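PDB 2WPX: ORF14, which binds acetyl-CoA and probably acts as a tandem GNAT-type acyltransferase in the clavulanic acid biosynthesis pathway of Streptomyces clavuligerus. Local coordinates for residues H166-D171 against A287-V292; G6-V11 against R99-A104; G239-H242 against A247-G250; L74-P79 against R110-K115; L13-D18 against S49-P54. One frame throughout, in Å; residues are numbered along the deposited sequence.

The five contacts fall into two groups, at the two ends of a tandem GNAT chain. Interactions 2, 4 and 5 lie in the N-terminal half, and interaction 2 holds backbone N-H groups that bind the acetyl-CoA pyrophosphate. Interaction 4 uses the same helix, 101-115, further along, with centres about 17 Å apart; the L74 side chain is about 7 Å from the bound acetyl-CoA. Interactions 4 and 5 touch where R75 NH1 meets S49 OG at 2.8 Å, probably in a hydrogen bond. Interaction 3 and the helix of interaction 1, on which loop 166-171 packs, belong to the C-terminal GNAT region; interaction 3 lies about 52 Å from interaction 2, centre to centre.

Interaction 1 of 5, residues H166-D171 against A287-V292; sequences HDPLAD and ANLEYV
L169 pushes its isobutyl group against the flank of helix 280-295, where CD1 rests 3.8 Å from E290 CA. Both methyls meet the root of the glutamate, CD2 at 4.1 Å from E290 CB, and L169 CD1 also touches L289 CD2, at 3.9 Å. With CG opposite the carbonyl carbon (chi1 -79°), the leucine leaves the turn pointing at the helix and crosses the E290 side chain at about a right angle. Only the aliphatic base of E290 is used: the contact falls on CA and CB, and the chain runs on extended beyond CG.

P168 adds a second apolar touch. Its ring carbon CG meets L289 CD2 at 3.6 Å, the two side chains again crossing nearly perpendicularly. L289 has CG trans to its own backbone N (chi1 -177°), which brings CD2 to both P168 and L169, so that one methyl serves two partners.

The turn that presents these residues is braced from within. D167 to A170 form a type I beta turn, and D167 OD2 accepts the N-H of L169 at 2.7 Å, an Asx turn in which the donor stands well above the carboxylate plane.

The loop after strand 149-162 is thus laid by apolar packing on helix 280-295, where P168 and L169 also touch L286 and L169 reaches L293. On other sides of the helix, N288 and V292 pack on strand 247-256, and A287 meets T238 of strand 234-242.

Interaction 2 of 5, residues G6-V11 against R99-A104; sequences GELEFV and RGIGRA. With ACO (acetyl coenzyme *a), chain C.
L8 overlaps the first turn of helix 101-115, setting its CD1 methyl 3.8 Å from A104 CB and its CD2 4.3 Å from I101 CG1. A chi1 of -63° keeps the leucine CG next to the backbone N and directs the fork of the side chain across the i and i+3 positions of the helix. F10 reaches the same alanine from further along the strand: its CZ is 3.9 Å from A104 O, an oblique approach, and H108 of the helix stacks on the phenyl ring. On the strand side, L8 and F10 also pack on V64 of strand 57-66.

This turn is the pyrophosphate-binding loop of the GNAT fold, with G100 at the N-cap. Backbone N-H groups point into the cofactor: G100 N binds O2A of acetyl-CoA at 2.8 Å, and G102 N binds O5A of acetyl-CoA at 2.8 Å. Both phosphates of the pyrophosphate are therefore met at the helix start, whose dipole would probably favour their charge. G102, without a side chain, lets the pyrophosphate lie close against the helix. The R103 guanidinium has O3B of acetyl-CoA at its edge, 3.7 Å from NH2.

Interaction 3 of 5, residues G239-H242 against A247-G250; sequences GAVH and ALAG
V241 and L248 face each other as an antiparallel non-hydrogen-bonded pair, their side chains on one face of the hairpin. They meet loosely, V241 CG2 lying 4.4 Å from L248 CD1. L248 has CG trans to its backbone N (chi1 -179°), and this swings CD1 in over the partner strand, to 3.6 Å from A240 O. V241 turns its other methyl, CG1, to A247 O. On this face Y193, P196 and V197 of helix 191-199 add to the packing around the pair.

A240 points to the other face, opposite G250, where L284 of helix 280-295 touches it. The methyl of A249 is directed at the neighbouring strand and sits 3.6 Å from A240 O. H242 shares the A240 face, but its ring leads away from the partner strand, with ND1 hydrogen-bonded to T245 OG1 in the connecting turn.

The backbone bonds explain the change of register. A240 N donates to G250 O at 2.7 Å, and H242 N to A247 O at 2.9 Å. Between them A240 O takes A249 N at 2.8 Å, with only a weak second bond from G250 N. A249 and G250 thus both stand opposite A240, the hallmark of a classic beta bulge, here in the hairpin of strands 234-242 and 247-256 within the C-terminal GNAT half.

Interaction 4 of 5, residues L74-P79 against R110-K115; sequences LRLALP and RELARK
Apolar packing carries this contact, with L112 of the helix meeting two leucines of the strand. L74 and L112 reach toward each other tip to tip, L74 CD2 meeting L112 CD1 at 3.7 Å. L76 comes instead against the root of L112: its CD1 lies 3.8 Å from L112 CB and 4.2 Å from A113 N, close to the helix backbone. The torsions contribute: CG of L74 is swung away from its backbone N (chi1 168°), whereas CG of L76 stays beside it (chi1 -73°). Segment 110-115 of helix 101-115 and strand segment 74-79 run in roughly the same direction, 26° apart and with their axes 10.0 Å from each other at the closest. This is helix-on-sheet packing of the N-terminal GNAT half: alternate strand residues face the helix that starts at the pyrophosphate of acetyl-CoA, and L74 also touches L105, H108 and A109 on it.

Polar and charged groups point elsewhere. R75 extends from the other side of the strand, where NH2 forms a salt bridge with D61 and NH1 a hydrogen bond with S49 OG. On the helix, R110 NE and R114 NH1 donate to the backbone carbonyls of E334, at the end of strand 323-334, and A335.

Interaction 5 of 5, residues L13-D18 against S49-P54; sequences LAANDD and SLRFAP
Apolar contacts join the two segments, and L50 takes part in most of them. Its two methyls go to different partners: CD2 lies 3.9 Å from L13 CG, and CD1 lies 3.9 Å from A15 CB. A chi1 of -61° turns the L50 side chain away from its own carbonyl carbon and throws the fork out from the end of the helix and into the loop. L13 and L50 cross at about a right angle. The third contact is made by the aliphatic part of an arginine, R51 CG lying 3.7 Å from A15 CB, so the alanine methyl touches both L50 and R51. The R51 chain then bends at chi3, and one face of its guanidinium has F52 CE1 3.5 Å above the plane.

Hydrogen bonds shape the loop from within. A14 to D17 form a type I beta turn, closed by D17 N on A14 O at 3.1 Å, and this turn brings A15 toward the helix. D17 is the N-cap of helix 18-33, its side chain capping a backbone N just beyond and OD1 also bonding T20 OG1. At the other segment S49 OG is bonded to M46 O.

Around the contact, W24 of helix 18-33 touches both L13 and L50, and D61 of strand 57-66 does the same. The arrangement is that of a strand-to-helix connection in the N-terminal GNAT half, in which the loop after strand 9-12 packs on the weakly bonded last turn of helix 43-51.

Interaction 1 of 5, residues H166-D171 against A287-V292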
# COMPACT_ATOMS: atom_id res chain seq x y z
N HIS A 166 -18.84 0.85 14.15
CA HIS A 166 -18.38 0.09 15.31
C HIS A 166 -17.27 0.87 15.99
O HIS A 166 -16.33 1.26 15.35
CB HIS A 166 -17.87 -1.30 14.93
CG HIS A 166 -17.17 -2.00 16.06
ND1 HIS A 166 -17.81 -2.36 17.23
CD2 HIS A 166 -15.87 -2.37 16.22
CE1 HIS A 166 -16.95 -2.93 18.05
NE2 HIS A 166 -15.77 -2.95 17.46
N ASP A 167 -17.39 1.13 17.28
CA ASP A 167 -16.31 1.86 17.96
C ASP A 167 -15.37 0.96 18.76
O ASP A 167 -15.70 0.54 19.84
CB ASP A 167 -16.92 2.94 18.86
CG ASP A 167 -15.88 3.66 19.69
OD1 ASP A 167 -16.34 4.32 20.64
OD2 ASP A 167 -14.64 3.53 19.44
N PRO A 168 -14.18 0.63 18.23
CA PRO A 168 -13.40 -0.32 19.02
C PRO A 168 -12.91 0.27 20.35
O PRO A 168 -12.38 -0.44 21.21
CB PRO A 168 -12.21 -0.64 18.13
CG PRO A 168 -12.08 0.51 17.23
CD PRO A 168 -13.45 1.12 17.06
N LEU A 169 -13.06 1.57 20.52
CA LEU A 169 -12.48 2.12 21.72
C LEU A 169 -13.62 2.42 22.72
O LEU A 169 -13.43 3.09 23.70
CB LEU A 169 -11.62 3.34 21.38
CG LEU A 169 -10.20 3.12 20.81
CD1 LEU A 169 -9.75 4.36 19.99
CD2 LEU A 169 -9.25 2.95 21.97
N ALA A 170 -14.81 1.88 22.47
CA ALA A 170 -15.93 2.16 23.40
C ALA A 170 -15.62 1.67 24.83
O ALA A 170 -16.11 2.27 25.75
CB ALA A 170 -17.28 1.56 22.91
N ASP A 171 -14.82 0.60 25.01
CA ASP A 171 -14.39 0.18 26.37
C ASP A 171 -12.94 0.56 26.64
O ASP A 171 -12.21 -0.22 27.23
CB ASP A 171 -14.53 -1.35 26.57
CG ASP A 171 -15.98 -1.81 26.48
OD1 ASP A 171 -16.83 -1.12 27.11
OD2 ASP A 171 -16.26 -2.81 25.76
N ALA A 287 -4.24 1.33 21.35
CA ALA A 287 -3.52 2.51 21.83
C ALA A 287 -3.14 3.42 20.66
O ALA A 287 -3.29 4.63 20.76
CB ALA A 287 -2.23 2.12 22.67
N ASN A 288 -2.63 2.84 19.56
CA ASN A 288 -2.29 3.68 18.39
C ASN A 288 -3.51 4.35 17.74
O ASN A 288 -3.40 5.47 17.26
CB ASN A 288 -1.54 2.88 17.32
CG ASN A 288 -0.54 3.75 16.54
OD1 ASN A 288 -0.39 3.59 15.31
ND2 ASN A 288 0.15 4.67 17.24
N LEU A 289 -4.65 3.67 17.71
CA LEU A 289 -5.84 4.29 17.16
C LEU A 289 -6.24 5.48 18.03
O LEU A 289 -6.57 6.55 17.56
CB LEU A 289 -6.98 3.29 17.01
CG LEU A 289 -8.28 3.84 16.35
CD1 LEU A 289 -8.02 4.20 14.94
CD2 LEU A 289 -9.48 2.88 16.44
N GLU A 290 -6.16 5.32 19.33
CA GLU A 290 -6.59 6.39 20.16
C GLU A 290 -5.69 7.59 19.93
O GLU A 290 -6.13 8.76 20.00
CB GLU A 290 -6.52 5.96 21.61
CG GLU A 290 -7.05 7.00 22.57
CD GLU A 290 -6.72 6.59 24.02
OE1 GLU A 290 -5.57 6.26 24.34
OE2 GLU A 290 -7.64 6.56 24.83
N TYR A 291 -4.41 7.30 19.71
CA TYR A 291 -3.40 8.28 19.52
C TYR A 291 -3.67 9.03 18.18
O TYR A 291 -3.68 10.25 18.14
CB TYR A 291 -2.03 7.60 19.60
CG TYR A 291 -0.87 8.47 19.22
CD1 TYR A 291 -0.83 9.81 19.56
CD2 TYR A 291 0.17 7.97 18.48
CE1 TYR A 291 0.27 10.61 19.19
CE2 TYR A 291 1.24 8.74 18.13
CZ TYR A 291 1.29 10.04 18.48
OH TYR A 291 2.38 10.78 18.09
N VAL A 292 -3.99 8.32 17.12
CA VAL A 292 -4.52 8.95 15.86
C VAL A 292 -5.75 9.87 16.05
O VAL A 292 -5.73 11.05 15.66
CB VAL A 292 -4.83 7.87 14.81
CG1 VAL A 292 -5.51 8.44 13.55
CG2 VAL A 292 -3.57 7.18 14.47

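Interaction 2 of 5, residues G6-V11 against R99-A104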
# COMPACT_ATOMS: atom_id res chain seq x y z
N GLY A 6 -7.56 4.39 -31.83
CA GLY A 6 -7.07 5.06 -33.05
C GLY A 6 -5.61 5.32 -32.70
O GLY A 6 -4.99 4.52 -32.02
N GLU A 7 -5.03 6.44 -33.10
CA GLU A 7 -3.63 6.69 -32.79
C GLU A 7 -3.38 6.99 -31.31
O GLU A 7 -3.83 8.01 -30.77
CB GLU A 7 -3.12 7.84 -33.63
CG GLU A 7 -2.61 7.41 -34.98
CD GLU A 7 -1.12 7.11 -34.94
OE1 GLU A 7 -0.33 8.09 -34.84
OE2 GLU A 7 -0.74 5.92 -34.99
N LEU A 8 -2.65 6.14 -30.64
CA LEU A 8 -2.34 6.44 -29.24
C LEU A 8 -0.95 7.01 -29.14
O LEU A 8 -0.02 6.45 -29.69
CB LEU A 8 -2.45 5.19 -28.38
CG LEU A 8 -3.85 4.58 -28.32
CD1 LEU A 8 -3.80 3.09 -27.90
CD2 LEU A 8 -4.79 5.41 -27.44
N GLU A 9 -0.82 8.12 -28.43
CA GLU A 9 0.47 8.73 -28.16
C GLU A 9 0.93 8.40 -26.71
O GLU A 9 0.20 8.64 -25.75
CB GLU A 9 0.31 10.22 -28.33
CG GLU A 9 1.55 10.96 -28.66
CD GLU A 9 1.41 12.40 -28.23
OE1 GLU A 9 2.39 13.17 -28.36
OE2 GLU A 9 0.30 12.76 -27.73
N PHE A 10 2.12 7.80 -26.58
CA PHE A 10 2.78 7.58 -25.28
C PHE A 10 3.76 8.70 -24.98
O PHE A 10 4.69 8.93 -25.72
CB PHE A 10 3.51 6.23 -25.24
CG PHE A 10 2.59 5.06 -25.36
CD1 PHE A 10 2.05 4.48 -24.23
CD2 PHE A 10 2.23 4.58 -26.62
CE1 PHE A 10 1.17 3.40 -24.33
CE2 PHE A 10 1.35 3.48 -26.74
CZ PHE A 10 0.81 2.90 -25.59
N VAL A 11 3.53 9.41 -23.89
CA VAL A 11 4.35 10.53 -23.48
C VAL A 11 4.74 10.26 -22.00
O VAL A 11 3.91 9.81 -21.23
CB VAL A 11 3.53 11.85 -23.61
CG1 VAL A 11 2.11 11.54 -23.43
CG2 VAL A 11 3.93 12.91 -22.57
N ARG A 99 -11.52 -0.93 -25.78
CA ARG A 99 -11.24 -0.29 -27.03
C ARG A 99 -9.77 -0.64 -27.37
O ARG A 99 -9.24 -0.29 -28.43
CB ARG A 99 -11.48 1.23 -26.84
CG ARG A 99 -12.19 1.98 -27.95
CD ARG A 99 -13.67 2.14 -27.77
NE ARG A 99 -13.97 2.72 -26.49
CZ ARG A 99 -15.20 2.91 -26.03
NH1 ARG A 99 -16.25 2.59 -26.76
NH2 ARG A 99 -15.39 3.43 -24.83
N GLY A 100 -9.12 -1.40 -26.48
CA GLY A 100 -7.75 -1.86 -26.73
C GLY A 100 -6.64 -1.04 -26.07
O GLY A 100 -5.46 -1.35 -26.23
N ILE A 101 -7.03 0.01 -25.33
CA ILE A 101 -6.09 0.94 -24.71
C ILE A 101 -5.30 0.22 -23.59
O ILE A 101 -4.07 0.30 -23.49
CB ILE A 101 -6.82 2.21 -24.14
CG1 ILE A 101 -7.57 2.95 -25.24
CG2 ILE A 101 -5.81 3.14 -23.41
CD1 ILE A 101 -8.46 4.14 -24.73
N GLY A 102 -6.01 -0.51 -22.75
CA GLY A 102 -5.33 -1.32 -21.74
C GLY A 102 -4.35 -2.29 -22.39
O GLY A 102 -3.18 -2.45 -21.94
N ARG A 103 -4.80 -2.95 -23.45
CA ARG A 103 -3.92 -3.87 -24.14
C ARG A 103 -2.63 -3.18 -24.59
O ARG A 103 -1.52 -3.70 -24.41
CB ARG A 103 -4.60 -4.49 -25.37
CG ARG A 103 -3.67 -5.40 -26.16
CD ARG A 103 -4.43 -6.06 -27.31
NE ARG A 103 -5.20 -7.23 -26.88
CZ ARG A 103 -6.51 -7.24 -26.68
NH1 ARG A 103 -7.25 -6.13 -26.87
NH2 ARG A 103 -7.08 -8.39 -26.30
N ALA A 104 -2.80 -2.05 -25.24
CA ALA A 104 -1.67 -1.26 -25.70
C ALA A 104 -0.78 -0.85 -24.49
O ALA A 104 0.44 -0.84 -24.61
CB ALA A 104 -2.19 -0.03 -26.49
N1A ACO C . -14.85 -7.68 -18.29
C2A ACO C . -14.48 -8.79 -18.92
N3A ACO C . -13.39 -8.88 -19.70
C4A ACO C . -12.59 -7.83 -19.85
C5A ACO C . -12.94 -6.66 -19.19
C6A ACO C . -14.08 -6.59 -18.40
N6A ACO C . -14.40 -5.46 -17.77
N7A ACO C . -12.03 -5.74 -19.48
C8A ACO C . -11.11 -6.31 -20.25
N9A ACO C . -11.44 -7.56 -20.48
C1B ACO C . -10.59 -8.42 -21.33
C2B ACO C . -11.16 -8.80 -22.70
O2B ACO C . -10.46 -9.95 -23.15
C3B ACO C . -10.74 -7.63 -23.52
O3B ACO C . -10.50 -7.97 -24.87
P3B ACO C . -11.69 -7.72 -25.91
O7A ACO C . -11.40 -7.99 -27.49
O8A ACO C . -13.10 -7.86 -25.30
O9A ACO C . -11.83 -9.22 -25.85
C4B ACO C . -9.31 -7.36 -23.02
O4B ACO C . -9.30 -7.72 -21.62
C5B ACO C . -9.63 -5.90 -23.43
O5B ACO C . -8.77 -5.09 -22.93
P1A ACO C . -8.71 -3.65 -23.40
O1A ACO C . -7.18 -3.42 -23.83
O2A ACO C . -9.76 -3.15 -24.39
O3A ACO C . -9.21 -3.04 -22.05
P2A ACO C . -9.25 -1.68 -21.27
O4A ACO C . -10.80 -1.50 -21.04
O5A ACO C . -8.70 -0.49 -21.96
O6A ACO C . -8.65 -2.21 -19.82
CBP ACO C . -8.74 -2.41 -17.40
CCP ACO C . -8.33 -1.53 -18.60
CDP ACO C . -9.13 -3.50 -18.38
CEP ACO C . -7.32 -2.40 -16.96
CAP ACO C . -9.73 -1.28 -17.01
OAP ACO C . -10.84 -1.92 -16.46
C9P ACO C . -9.16 -0.40 -15.88
O9P ACO C . -8.48 0.59 -16.14
N8P ACO C . -9.62 -0.64 -14.65
C7P ACO C . -9.15 0.10 -13.47
C6P ACO C . -7.65 -0.18 -13.39
C5P ACO C . -7.28 -1.63 -13.12
O5P ACO C . -7.93 -2.35 -12.39
N4P ACO C . -6.18 -2.01 -13.70
C3P ACO C . -5.60 -3.29 -13.38
C2P ACO C . -5.49 -4.19 -14.59
S1P ACO C . -4.73 -5.67 -13.88
C ACO C . -3.17 -5.52 -14.56
O ACO C . -2.83 -4.43 -15.01
CH3 ACO C . -2.32 -6.79 -14.61

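Interaction 3 of 5, residues G239-H242 against A247-G250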
# COMPACT_ATOMS: atom_id res chain seq x y z
N GLY A 239 4.66 1.84 20.32
CA GLY A 239 5.56 0.72 20.51
C GLY A 239 5.46 0.15 21.92
O GLY A 239 5.06 0.83 22.86
N ALA A 240 5.77 -1.13 22.06
CA ALA A 240 5.74 -1.70 23.39
C ALA A 240 7.16 -2.08 23.75
O ALA A 240 7.82 -2.78 22.98
CB ALA A 240 4.85 -2.90 23.44
N VAL A 241 7.62 -1.60 24.90
CA VAL A 241 8.97 -1.95 25.32
C VAL A 241 8.94 -2.94 26.45
O VAL A 241 8.16 -2.78 27.37
CB VAL A 241 9.82 -0.72 25.74
CG1 VAL A 241 11.18 -1.20 26.27
CG2 VAL A 241 10.03 0.23 24.55
N HIS A 242 9.79 -3.95 26.39
CA HIS A 242 9.95 -4.88 27.51
C HIS A 242 11.01 -4.38 28.50
O HIS A 242 12.21 -4.49 28.23
CB HIS A 242 10.24 -6.30 27.02
CG HIS A 242 10.34 -7.33 28.13
ND1 HIS A 242 11.53 -7.95 28.47
CD2 HIS A 242 9.39 -7.85 28.96
CE1 HIS A 242 11.31 -8.81 29.45
NE2 HIS A 242 10.03 -8.75 29.78
N ALA A 247 14.15 -4.65 24.89
CA ALA A 247 13.82 -4.94 23.53
C ALA A 247 12.46 -4.32 23.24
O ALA A 247 11.54 -4.29 24.10
CB ALA A 247 13.75 -6.48 23.30
N LEU A 248 12.32 -3.87 22.00
CA LEU A 248 11.05 -3.45 21.45
C LEU A 248 10.23 -4.68 21.14
O LEU A 248 10.49 -5.37 20.18
CB LEU A 248 11.24 -2.61 20.20
CG LEU A 248 9.98 -2.09 19.55
CD1 LEU A 248 9.51 -0.96 20.36
CD2 LEU A 248 10.43 -1.62 18.17
N ALA A 249 9.25 -4.94 22.00
CA ALA A 249 8.48 -6.16 21.99
C ALA A 249 7.41 -6.09 20.89
O ALA A 249 6.88 -7.12 20.43
CB ALA A 249 7.86 -6.36 23.39
N GLY A 250 7.11 -4.88 20.44
CA GLY A 250 6.07 -4.70 19.45
C GLY A 250 5.90 -3.27 18.99
O GLY A 250 6.29 -2.30 19.69

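Interaction 4 of 5, residues L74-P79 against R110-K115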
# COMPACT_ATOMS: atom_id res chain seq x y z
N LEU A 74 0.33 4.41 -17.37
CA LEU A 74 1.05 3.21 -16.95
C LEU A 74 2.19 3.59 -16.03
O LEU A 74 2.97 4.41 -16.39
CB LEU A 74 1.66 2.55 -18.18
CG LEU A 74 2.69 1.44 -17.97
CD1 LEU A 74 2.01 0.17 -17.48
CD2 LEU A 74 3.49 1.20 -19.28
N ARG A 75 2.33 2.96 -14.87
CA ARG A 75 3.45 3.30 -13.99
C ARG A 75 4.16 2.01 -13.62
O ARG A 75 3.53 1.08 -13.13
CB ARG A 75 2.94 4.00 -12.72
CG ARG A 75 2.08 5.28 -12.97
CD ARG A 75 2.07 6.24 -11.70
NE ARG A 75 3.42 6.66 -11.26
CZ ARG A 75 3.67 7.20 -10.07
NH1 ARG A 75 2.65 7.40 -9.23
NH2 ARG A 75 4.90 7.53 -9.72
N LEU A 76 5.47 1.97 -13.85
CA LEU A 76 6.28 0.85 -13.42
C LEU A 76 7.16 1.23 -12.27
O LEU A 76 7.69 2.33 -12.24
CB LEU A 76 7.20 0.38 -14.52
CG LEU A 76 6.52 -0.39 -15.64
CD1 LEU A 76 7.58 -1.18 -16.36
CD2 LEU A 76 5.35 -1.27 -15.15
N ALA A 77 7.38 0.29 -11.37
CA ALA A 77 8.40 0.50 -10.32
C ALA A 77 9.44 -0.53 -10.56
O ALA A 77 9.13 -1.70 -10.76
CB ALA A 77 7.78 0.36 -8.89
N LEU A 78 10.70 -0.10 -10.59
CA LEU A 78 11.79 -1.02 -10.88
C LEU A 78 12.67 -1.13 -9.66
O LEU A 78 13.45 -0.22 -9.38
CB LEU A 78 12.64 -0.54 -12.08
CG LEU A 78 12.00 -0.42 -13.48
CD1 LEU A 78 11.22 -1.63 -13.94
CD2 LEU A 78 11.18 0.81 -13.59
N PRO A 79 12.56 -2.23 -8.92
CA PRO A 79 13.49 -2.42 -7.79
C PRO A 79 14.94 -2.55 -8.28
O PRO A 79 15.25 -3.41 -9.12
CB PRO A 79 13.03 -3.75 -7.18
CG PRO A 79 11.64 -4.00 -7.77
CD PRO A 79 11.69 -3.40 -9.12
N ARG A 110 5.45 -4.42 -21.10
CA ARG A 110 6.44 -5.43 -21.47
C ARG A 110 7.66 -4.90 -22.19
O ARG A 110 8.80 -5.37 -21.92
CB ARG A 110 5.77 -6.58 -22.23
CG ARG A 110 4.72 -7.18 -21.31
CD ARG A 110 3.89 -8.22 -21.96
NE ARG A 110 4.69 -9.27 -22.54
CZ ARG A 110 4.96 -9.32 -23.84
NH1 ARG A 110 4.47 -8.37 -24.62
NH2 ARG A 110 5.69 -10.30 -24.35
N GLU A 111 7.45 -3.93 -23.07
CA GLU A 111 8.56 -3.21 -23.70
C GLU A 111 9.47 -2.42 -22.69
O GLU A 111 10.71 -2.48 -22.78
CB GLU A 111 7.99 -2.26 -24.74
CG GLU A 111 9.00 -1.61 -25.63
CD GLU A 111 8.34 -1.09 -26.92
OE1 GLU A 111 7.63 -0.05 -26.86
OE2 GLU A 111 8.54 -1.73 -27.99
N LEU A 112 8.85 -1.72 -21.73
CA LEU A 112 9.60 -0.95 -20.70
C LEU A 112 10.36 -1.92 -19.78
O LEU A 112 11.53 -1.72 -19.50
CB LEU A 112 8.68 -0.07 -19.87
CG LEU A 112 8.07 1.14 -20.59
CD1 LEU A 112 7.11 1.88 -19.61
CD2 LEU A 112 9.17 2.11 -21.25
N ALA A 113 9.72 -3.02 -19.41
CA ALA A 113 10.40 -4.04 -18.60
C ALA A 113 11.61 -4.57 -19.31
O ALA A 113 12.66 -4.78 -18.69
CB ALA A 113 9.48 -5.16 -18.24
N ARG A 114 11.46 -4.80 -20.60
CA ARG A 114 12.52 -5.33 -21.42
C ARG A 114 13.66 -4.30 -21.56
O ARG A 114 14.84 -4.63 -21.54
CB ARG A 114 11.96 -5.73 -22.78
CG ARG A 114 11.88 -7.20 -22.95
CD ARG A 114 10.90 -7.72 -23.99
NE ARG A 114 10.49 -6.78 -25.02
CZ ARG A 114 9.23 -6.71 -25.48
NH1 ARG A 114 8.30 -7.51 -24.98
NH2 ARG A 114 8.89 -5.85 -26.42
N LYS A 115 13.31 -3.03 -21.69
CA LYS A 115 14.34 -1.98 -21.81
C LYS A 115 15.21 -1.93 -20.53
O LYS A 115 16.41 -1.66 -20.58
CB LYS A 115 13.64 -0.64 -22.09
CG LYS A 115 14.56 0.51 -22.07
CD LYS A 115 13.79 1.79 -22.27
CE LYS A 115 13.13 2.20 -20.99
NZ LYS A 115 13.22 3.70 -21.04

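Interaction 5 of 5, residues L13-D18 against S49-P54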
# COMPACT_ATOMS: atom_id res chain seq x y z
N LEU A 13 5.24 10.75 -18.14
CA LEU A 13 4.61 11.53 -17.11
C LEU A 13 5.70 12.11 -16.15
O LEU A 13 6.31 11.40 -15.37
CB LEU A 13 3.63 10.60 -16.39
CG LEU A 13 2.89 11.08 -15.15
CD1 LEU A 13 2.33 12.49 -15.39
CD2 LEU A 13 1.82 10.06 -14.83
N ALA A 14 5.94 13.40 -16.24
CA ALA A 14 6.97 14.10 -15.50
C ALA A 14 6.28 15.15 -14.64
O ALA A 14 5.31 15.78 -15.08
CB ALA A 14 7.97 14.78 -16.49
N ALA A 15 6.76 15.36 -13.42
CA ALA A 15 6.05 16.18 -12.46
C ALA A 15 6.09 17.67 -12.75
O ALA A 15 5.29 18.41 -12.21
CB ALA A 15 6.55 15.90 -11.07
N ASN A 16 7.03 18.11 -13.56
CA ASN A 16 7.13 19.52 -13.97
C ASN A 16 6.15 19.87 -15.11
O ASN A 16 5.99 21.04 -15.46
CB ASN A 16 8.55 19.81 -14.44
CG ASN A 16 9.14 18.63 -15.21
OD1 ASN A 16 8.76 17.47 -14.96
ND2 ASN A 16 10.05 18.91 -16.14
N ASP A 17 5.52 18.85 -15.69
CA ASP A 17 4.60 19.07 -16.77
C ASP A 17 3.20 19.27 -16.18
O ASP A 17 2.43 18.34 -16.11
CB ASP A 17 4.66 17.87 -17.73
CG ASP A 17 3.76 18.03 -18.95
OD1 ASP A 17 3.99 17.30 -19.94
OD2 ASP A 17 2.82 18.86 -18.92
N ASP A 18 2.87 20.48 -15.76
CA ASP A 18 1.63 20.72 -15.04
C ASP A 18 0.38 20.29 -15.80
O ASP A 18 -0.53 19.71 -15.22
CB ASP A 18 1.50 22.17 -14.58
CG ASP A 18 2.53 22.56 -13.52
OD1 ASP A 18 2.21 23.44 -12.69
OD2 ASP A 18 3.66 22.04 -13.48
N SER A 49 4.25 11.33 -5.39
CA SER A 49 4.63 9.96 -5.79
C SER A 49 5.43 9.93 -7.11
O SER A 49 6.03 8.89 -7.46
CB SER A 49 3.45 9.02 -5.89
OG SER A 49 2.75 9.20 -7.12
N LEU A 50 5.48 11.05 -7.83
CA LEU A 50 6.27 11.11 -9.06
C LEU A 50 7.69 11.57 -8.76
O LEU A 50 8.60 11.31 -9.55
CB LEU A 50 5.65 12.12 -10.06
CG LEU A 50 4.25 11.86 -10.57
CD1 LEU A 50 3.75 13.13 -11.31
CD2 LEU A 50 4.21 10.62 -11.48
N ARG A 51 7.86 12.27 -7.63
CA ARG A 51 9.11 12.93 -7.33
C ARG A 51 9.99 12.12 -6.37
O ARG A 51 11.24 12.18 -6.39
CB ARG A 51 8.81 14.32 -6.76
CG ARG A 51 7.94 15.23 -7.70
CD ARG A 51 8.17 16.75 -7.44
NE ARG A 51 7.56 17.14 -6.18
CZ ARG A 51 7.98 18.11 -5.37
NH1 ARG A 51 9.07 18.84 -5.63
NH2 ARG A 51 7.30 18.34 -4.25
N PHE A 52 9.30 11.34 -5.54
CA PHE A 52 9.90 10.68 -4.38
C PHE A 52 9.54 9.22 -4.38
O PHE A 52 8.45 8.85 -4.01
CB PHE A 52 9.39 11.31 -3.10
CG PHE A 52 9.55 12.78 -3.06
CD1 PHE A 52 8.47 13.61 -3.19
CD2 PHE A 52 10.80 13.35 -2.87
CE1 PHE A 52 8.64 15.03 -3.12
CE2 PHE A 52 10.97 14.71 -2.82
CZ PHE A 52 9.88 15.55 -2.95
N ALA A 53 10.49 8.40 -4.82
CA ALA A 53 10.22 7.02 -4.96
C ALA A 53 10.71 6.32 -3.71
O ALA A 53 11.50 6.87 -2.90
CB ALA A 53 10.92 6.45 -6.23
N PRO A 54 10.23 5.08 -3.54
CA PRO A 54 10.66 4.27 -2.41
C PRO A 54 12.10 3.91 -2.64
O PRO A 54 12.64 4.05 -3.78
CB PRO A 54 9.80 3.00 -2.48
CG PRO A 54 9.07 3.03 -3.88
CD PRO A 54 9.21 4.46 -4.40